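Local coordinates for protein guanine deaminase (Escherichia coli, PDB 6OHB) that catalyses the zinc-dependent hydrolytic deamination of guanine to xanthine and ammonia, the first step of guanine degradation, at residues A[11-17]-A[72-76]; A[38-42]-A[56-60]; A[158-162]-A[429-433]. One frame throughout, in Å; residues are numbered along the deposited sequence.

Contact 1: residues A[11-17]-A[72-76]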
# COMPACT_ATOMS: atom_id res chain seq x y z
N VAL A 11 -17.75 -28.24 0.23
CA VAL A 11 -17.49 -26.87 0.64
C VAL A 11 -18.61 -25.99 0.11
O VAL A 11 -18.85 -25.94 -1.11
CB VAL A 11 -16.13 -26.36 0.12
CG1 VAL A 11 -15.97 -24.88 0.42
CG2 VAL A 11 -14.98 -27.17 0.73
N ARG A 12 -19.29 -25.29 1.00
CA ARG A 12 -20.42 -24.45 0.63
C ARG A 12 -20.08 -22.97 0.80
O ARG A 12 -19.37 -22.60 1.74
CB ARG A 12 -21.65 -24.81 1.47
CG ARG A 12 -22.90 -24.10 1.04
CD ARG A 12 -24.08 -24.46 1.92
NE ARG A 12 -25.27 -23.76 1.46
CZ ARG A 12 -26.48 -23.95 1.98
NH1 ARG A 12 -26.65 -24.81 2.98
NH2 ARG A 12 -27.52 -23.27 1.51
N GLY A 13 -20.60 -22.13 -0.09
CA GLY A 13 -20.45 -20.70 0.12
C GLY A 13 -20.62 -19.94 -1.18
O GLY A 13 -21.20 -20.45 -2.14
N SER A 14 -20.11 -18.72 -1.19
CA SER A 14 -20.12 -17.87 -2.37
C SER A 14 -18.81 -18.06 -3.12
O SER A 14 -17.75 -18.12 -2.50
CB SER A 14 -20.31 -16.41 -1.96
OG SER A 14 -21.68 -16.08 -1.88
N PHE A 15 -18.89 -18.18 -4.44
CA PHE A 15 -17.73 -18.51 -5.27
C PHE A 15 -17.61 -17.50 -6.40
O PHE A 15 -18.61 -17.00 -6.91
CB PHE A 15 -17.84 -19.92 -5.89
CG PHE A 15 -17.79 -21.04 -4.90
CD1 PHE A 15 -18.93 -21.42 -4.20
CD2 PHE A 15 -16.61 -21.72 -4.67
CE1 PHE A 15 -18.87 -22.45 -3.29
CE2 PHE A 15 -16.55 -22.75 -3.76
CZ PHE A 15 -17.68 -23.12 -3.07
N ILE A 16 -16.37 -17.24 -6.81
CA ILE A 16 -16.14 -16.45 -8.01
C ILE A 16 -14.90 -16.98 -8.73
O ILE A 16 -13.88 -17.24 -8.10
CB ILE A 16 -16.02 -14.95 -7.70
CG1 ILE A 16 -15.58 -14.16 -8.93
CG2 ILE A 16 -15.07 -14.72 -6.54
CD1 ILE A 16 -15.95 -12.69 -8.86
N ASP A 17 -15.01 -17.16 -10.05
CA ASP A 17 -13.87 -17.57 -10.85
C ASP A 17 -14.07 -17.10 -12.29
O ASP A 17 -15.14 -16.62 -12.66
CB ASP A 17 -13.63 -19.09 -10.77
CG ASP A 17 -14.77 -19.93 -11.36
OD1 ASP A 17 -15.93 -19.44 -11.46
OD2 ASP A 17 -14.52 -21.10 -11.72
N LYS A 72 -18.59 -15.77 3.44
CA LYS A 72 -17.26 -15.56 2.89
C LYS A 72 -17.32 -15.64 1.37
O LYS A 72 -18.35 -15.97 0.77
CB LYS A 72 -16.28 -16.60 3.43
CG LYS A 72 -16.36 -16.85 4.93
CD LYS A 72 -15.79 -15.69 5.72
CE LYS A 72 -15.33 -16.12 7.11
NZ LYS A 72 -16.47 -16.48 8.00
N LEU A 73 -16.20 -15.33 0.73
CA LEU A 73 -16.06 -15.44 -0.71
C LEU A 73 -14.92 -16.39 -1.05
O LEU A 73 -13.80 -16.21 -0.57
CB LEU A 73 -15.82 -14.06 -1.33
CG LEU A 73 -16.38 -13.83 -2.73
CD1 LEU A 73 -17.86 -13.48 -2.68
CD2 LEU A 73 -15.58 -12.72 -3.41
N ILE A 74 -15.18 -17.38 -1.89
CA ILE A 74 -14.23 -18.43 -2.20
C ILE A 74 -13.71 -18.19 -3.61
O ILE A 74 -14.49 -18.09 -4.57
CB ILE A 74 -14.86 -19.82 -2.07
CG1 ILE A 74 -15.49 -19.98 -0.69
CG2 ILE A 74 -13.81 -20.91 -2.31
CD1 ILE A 74 -16.12 -21.36 -0.46
N VAL A 75 -12.39 -18.09 -3.73
CA VAL A 75 -11.72 -17.77 -4.98
C VAL A 75 -10.66 -18.83 -5.23
O VAL A 75 -10.21 -19.52 -4.30
CB VAL A 75 -11.09 -16.36 -4.95
CG1 VAL A 75 -12.15 -15.33 -4.63
CG2 VAL A 75 -9.97 -16.30 -3.91
N PRO A 76 -10.24 -19.01 -6.48
CA PRO A 76 -9.10 -19.90 -6.74
C PRO A 76 -7.84 -19.34 -6.11
O PRO A 76 -7.70 -18.13 -5.92
CB PRO A 76 -9.00 -19.92 -8.27
CG PRO A 76 -10.33 -19.43 -8.76
CD PRO A 76 -10.80 -18.46 -7.73
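I74 gives up the most surface here, and both its backbone and its side chain meet residues 11-17. Its N donates to S14 O (2.7 Å) and its O accepts from I16 N (3.0 Å), so one residue of strand 73-76 bonds to the residues before and after its neighbour F15, as parallel pairing requires. F15 CA adds a CA-H...O contact to I74 O (3.3 Å). The I74 side chain lies over one face of the F15 ring, and its CD1 comes within 3.5 Å of F15 CZ and 3.6 Å of V11 CG1; a long, branched aliphatic chain can fill this buried space between ring and valine. Between V11 and F15 the chain turns a corner at G13, leaving the small sheet of strand 8-12 for the larger one, whose strand 73-84 continues into the amidohydrolase barrel. G13 has backbone angles that a side chain would not tolerate. I16, the next most covered residue, sends CG2 to V75 CG1 (3.5 Å) and L73 CD2 (3.7 Å), a beta-branched residue suited to an extended strand. The small side chain of S14 lets CB pack 3.4 Å from K72 O and 3.9 Å from L73 CD1, while OG makes a hydrogen bond to E36 O.

Contact 2: residues A[38-42]-A[56-60]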
# COMPACT_ATOMS: atom_id res chain seq x y z
N GLY A 38 -23.32 -21.58 -3.62
CA GLY A 38 -22.66 -22.62 -4.37
C GLY A 38 -22.06 -23.75 -3.56
O GLY A 38 -21.87 -23.65 -2.34
N LEU A 39 -21.73 -24.83 -4.27
CA LEU A 39 -21.21 -26.06 -3.70
C LEU A 39 -20.02 -26.53 -4.52
O LEU A 39 -20.10 -26.58 -5.76
CB LEU A 39 -22.27 -27.16 -3.66
CG LEU A 39 -21.74 -28.56 -3.38
CD1 LEU A 39 -21.17 -28.62 -1.97
CD2 LEU A 39 -22.84 -29.61 -3.58
N LEU A 40 -18.94 -26.87 -3.82
CA LEU A 40 -17.71 -27.39 -4.40
C LEU A 40 -17.45 -28.75 -3.77
O LEU A 40 -17.26 -28.85 -2.56
CB LEU A 40 -16.54 -26.44 -4.13
CG LEU A 40 -15.16 -27.01 -4.45
CD1 LEU A 40 -14.98 -27.16 -5.96
CD2 LEU A 40 -14.05 -26.15 -3.86
N LEU A 41 -17.47 -29.79 -4.60
CA LEU A 41 -17.18 -31.15 -4.18
C LEU A 41 -15.79 -31.53 -4.66
O LEU A 41 -15.48 -31.38 -5.86
CB LEU A 41 -18.21 -32.13 -4.73
CG LEU A 41 -19.60 -32.07 -4.09
CD1 LEU A 41 -20.55 -32.99 -4.83
CD2 LEU A 41 -19.52 -32.42 -2.61
N ILE A 42 -14.99 -32.07 -3.74
CA ILE A 42 -13.58 -32.34 -3.92
C ILE A 42 -13.35 -33.83 -3.74
O ILE A 42 -13.84 -34.43 -2.78
CB ILE A 42 -12.73 -31.56 -2.89
CG1 ILE A 42 -12.97 -30.06 -3.03
CG2 ILE A 42 -11.26 -31.92 -2.99
CD1 ILE A 42 -12.37 -29.26 -1.89
N GLY A 56 -26.52 -29.57 -6.59
CA GLY A 56 -25.51 -30.57 -6.30
C GLY A 56 -25.58 -31.18 -4.92
O GLY A 56 -24.89 -32.17 -4.65
N LYS A 57 -26.40 -30.61 -4.03
CA LYS A 57 -26.45 -31.07 -2.65
C LYS A 57 -26.77 -32.56 -2.53
O LYS A 57 -26.37 -33.19 -1.54
CB LYS A 57 -27.47 -30.23 -1.88
CG LYS A 57 -28.45 -31.02 -1.02
CD LYS A 57 -29.44 -30.13 -0.30
CE LYS A 57 -30.39 -29.44 -1.26
NZ LYS A 57 -31.56 -28.85 -0.54
N HIS A 58 -27.44 -33.15 -3.52
CA HIS A 58 -27.81 -34.56 -3.43
C HIS A 58 -26.59 -35.48 -3.50
O HIS A 58 -26.64 -36.59 -2.96
CB HIS A 58 -28.81 -34.92 -4.53
CG HIS A 58 -28.28 -34.75 -5.92
ND1 HIS A 58 -28.29 -33.53 -6.57
CD2 HIS A 58 -27.72 -35.64 -6.78
CE1 HIS A 58 -27.76 -33.68 -7.77
NE2 HIS A 58 -27.41 -34.95 -7.92
N GLN A 59 -25.50 -35.04 -4.13
CA GLN A 59 -24.28 -35.84 -4.23
C GLN A 59 -23.47 -35.91 -2.94
O GLN A 59 -22.45 -36.60 -2.92
CB GLN A 59 -23.37 -35.29 -5.33
CG GLN A 59 -23.95 -35.33 -6.73
CD GLN A 59 -23.09 -34.56 -7.72
OE1 GLN A 59 -22.19 -35.12 -8.34
NE2 GLN A 59 -23.36 -33.27 -7.86
N ILE A 60 -23.88 -35.22 -1.88
CA ILE A 60 -23.11 -35.20 -0.64
C ILE A 60 -23.45 -36.43 0.19
O ILE A 60 -24.61 -36.58 0.63
CB ILE A 60 -23.34 -33.91 0.17
CG1 ILE A 60 -22.97 -32.68 -0.66
CG2 ILE A 60 -22.52 -33.93 1.45
CD1 ILE A 60 -23.38 -31.37 -0.04
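This contact is wholly van der Waals, partly between aliphatic side chains and partly of a leucine methyl against backbone. Two leucines of strand 38-42, L39 and L41, point toward residues 56-60 because they are two positions apart on an extended chain; L40 and I42 turn to the other face and pack on F388. Among side-chain pairs, I60 meets both leucines: its CD1 is 4.0 Å from L39 CD2, and its CG1 is 4.0 Å from L41 CD2. The CA-to-CB bond of I60 points sideways, but the ethyl arm (CG1, CD1) carries its end in toward the two leucines.

The second kind of contact is side chain against backbone. L39 CD2 lies 3.4 Å from G56 C and 3.7 Å from K57 N, and a CB on G56 would come tightly against that methyl, so glycine lets the leucine approach the main chain. The segment is compact here: residues 57-59 form a 3-10 turn, with Q59 N bonded to G56 O (3.0 Å) and I60 N to K57 O (3.2 Å). This turn follows helix 53-56 and covers one face of the small four-stranded sheet beside the barrel, where W49 and A10 border both leucines and W53 packs on L39 and I60.

At the more exposed margin, the aliphatic part of Q59 serves as packing surface, with CB 3.7 Å from L41 CD1.

Contact 3: residues A[158-162]-A[429-433]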
# COMPACT_ATOMS: atom_id res chain seq x y z
N HIS A 158 5.90 -31.23 1.36
CA HIS A 158 5.21 -31.72 2.55
C HIS A 158 3.70 -31.53 2.46
O HIS A 158 2.94 -32.35 3.00
CB HIS A 158 5.75 -31.03 3.80
CG HIS A 158 5.17 -31.56 5.07
ND1 HIS A 158 4.40 -30.79 5.92
CD2 HIS A 158 5.22 -32.79 5.62
CE1 HIS A 158 4.02 -31.52 6.95
NE2 HIS A 158 4.50 -32.75 6.79
N ILE A 159 3.23 -30.47 1.80
CA ILE A 159 1.81 -30.19 1.67
C ILE A 159 1.31 -30.43 0.25
O ILE A 159 0.19 -30.05 -0.08
CB ILE A 159 1.48 -28.76 2.12
CG1 ILE A 159 2.18 -27.75 1.21
CG2 ILE A 159 1.87 -28.54 3.58
CD1 ILE A 159 1.61 -26.35 1.29
N ASN A 160 2.13 -31.07 -0.59
CA ASN A 160 1.81 -31.33 -1.99
C ASN A 160 1.38 -30.04 -2.72
O ASN A 160 0.40 -30.01 -3.46
CB ASN A 160 0.74 -32.41 -2.12
CG ASN A 160 0.64 -32.95 -3.54
OD1 ASN A 160 1.58 -32.83 -4.33
ND2 ASN A 160 -0.51 -33.53 -3.86
N MET A 161 2.17 -28.99 -2.51
CA MET A 161 1.95 -27.72 -3.18
C MET A 161 2.46 -27.79 -4.61
O MET A 161 3.43 -28.49 -4.91
CB MET A 161 2.69 -26.62 -2.41
CG MET A 161 2.52 -25.21 -2.94
SD MET A 161 3.43 -24.04 -1.89
CE MET A 161 2.11 -22.95 -1.36
N ARG A 162 1.77 -27.09 -5.52
CA ARG A 162 2.27 -26.91 -6.88
C ARG A 162 3.12 -25.64 -6.91
O ARG A 162 2.59 -24.53 -6.81
CB ARG A 162 1.15 -26.83 -7.91
CG ARG A 162 1.68 -26.80 -9.34
CD ARG A 162 0.61 -27.08 -10.38
NE ARG A 162 0.14 -28.47 -10.37
CZ ARG A 162 0.72 -29.47 -11.03
NH1 ARG A 162 1.81 -29.25 -11.77
NH2 ARG A 162 0.21 -30.69 -10.97
N TYR A 429 -6.81 -23.78 1.13
CA TYR A 429 -6.83 -25.19 0.76
C TYR A 429 -5.82 -25.43 -0.35
O TYR A 429 -5.83 -24.72 -1.37
CB TYR A 429 -8.22 -25.62 0.28
CG TYR A 429 -9.26 -25.82 1.37
CD1 TYR A 429 -9.86 -24.74 2.00
CD2 TYR A 429 -9.65 -27.11 1.75
CE1 TYR A 429 -10.82 -24.93 3.00
CE2 TYR A 429 -10.61 -27.31 2.74
CZ TYR A 429 -11.19 -26.21 3.36
OH TYR A 429 -12.14 -26.41 4.34
N VAL A 430 -4.97 -26.43 -0.17
CA VAL A 430 -4.01 -26.85 -1.19
C VAL A 430 -4.17 -28.35 -1.40
O VAL A 430 -4.23 -29.12 -0.43
CB VAL A 430 -2.56 -26.51 -0.78
CG1 VAL A 430 -1.57 -27.30 -1.61
CG2 VAL A 430 -2.31 -25.01 -0.94
N ASP A 431 -4.26 -28.77 -2.67
CA ASP A 431 -4.46 -30.17 -3.02
C ASP A 431 -5.73 -30.73 -2.35
O ASP A 431 -5.75 -31.85 -1.84
CB ASP A 431 -3.23 -31.01 -2.67
CG ASP A 431 -3.29 -32.42 -3.25
OD1 ASP A 431 -3.60 -32.55 -4.46
OD2 ASP A 431 -3.03 -33.38 -2.50
N GLY A 432 -6.77 -29.91 -2.30
CA GLY A 432 -8.02 -30.32 -1.69
C GLY A 432 -7.97 -30.44 -0.19
O GLY A 432 -8.91 -30.98 0.41
N ARG A 433 -6.93 -29.94 0.44
CA ARG A 433 -6.70 -30.11 1.87
C ARG A 433 -6.56 -28.75 2.52
O ARG A 433 -5.88 -27.86 1.99
CB ARG A 433 -5.43 -30.95 2.09
CG ARG A 433 -5.25 -31.53 3.47
CD ARG A 433 -4.21 -32.64 3.44
NE ARG A 433 -4.60 -33.72 2.53
CZ ARG A 433 -4.00 -33.99 1.37
NH1 ARG A 433 -2.97 -33.26 0.95
NH2 ARG A 433 -4.44 -35.00 0.62
O HOH W 1 -2.17 -30.51 1.12
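A Schellman motif ends helix 146-158, and the loop that follows it meets the type I' beta turn V430-R433 of the hairpin between strands 425-430 and 433-437. N160 is the C-prime residue of the motif; its positive phi is one that asparagine tolerates well. Its side chain points toward the hairpin, where ND2 donates to D431 OD2 (2.9 Å). D431 also has positive phi, as this turn demands of its two central residues, and the second is the flexible G432. The same D431 OD2 holds R433 NH1 in a weak, long salt bridge (3.5 Å). A water bridges the two segments, donating to I159 O (2.7 Å) and V430 O (2.9 Å) and accepting from R433 NH1 (2.9 Å), so peptide oxygens facing the gap are satisfied. Next to this polar layer V430, a buried beta-branched residue, sets CG1 3.6 Å from I159 O, 3.9 Å from M161 CA and 4.4 Å from both I159 CD1 and M161 CB. L131 of helix 116-132 packs against V430, I159 and M161. The loop leads from helix 146-158 into strand 164-169, a helix-to-strand connection of the beta/alpha barrel of the amidohydrolase superfamily, here met by a tight two-residue beta hairpin.

How the contacts relate
From the N terminus, strand 8-12 enters the small sheet, the chain turns, and contact 1 closes a loop of 54 residues when 72-76 returns beside 14-17. Contact 2 is nested inside it and closes a short loop of 13 residues, mostly strand, covering the sheet with the 3-10 turn. The two touch directly: G13 O and V11 O probably accept hydrogen bonds from G38 N and L40 N, as neighbouring strands 8-12 and 38-43 pair. Contact 3 follows in series, closing a long loop of 266 residues that takes in much of the barrel. It touches contact 2 through I42 CG2 and G432 CA (3.8 Å). Together they connect the small sheet, the barrel and the C-terminal hairpin.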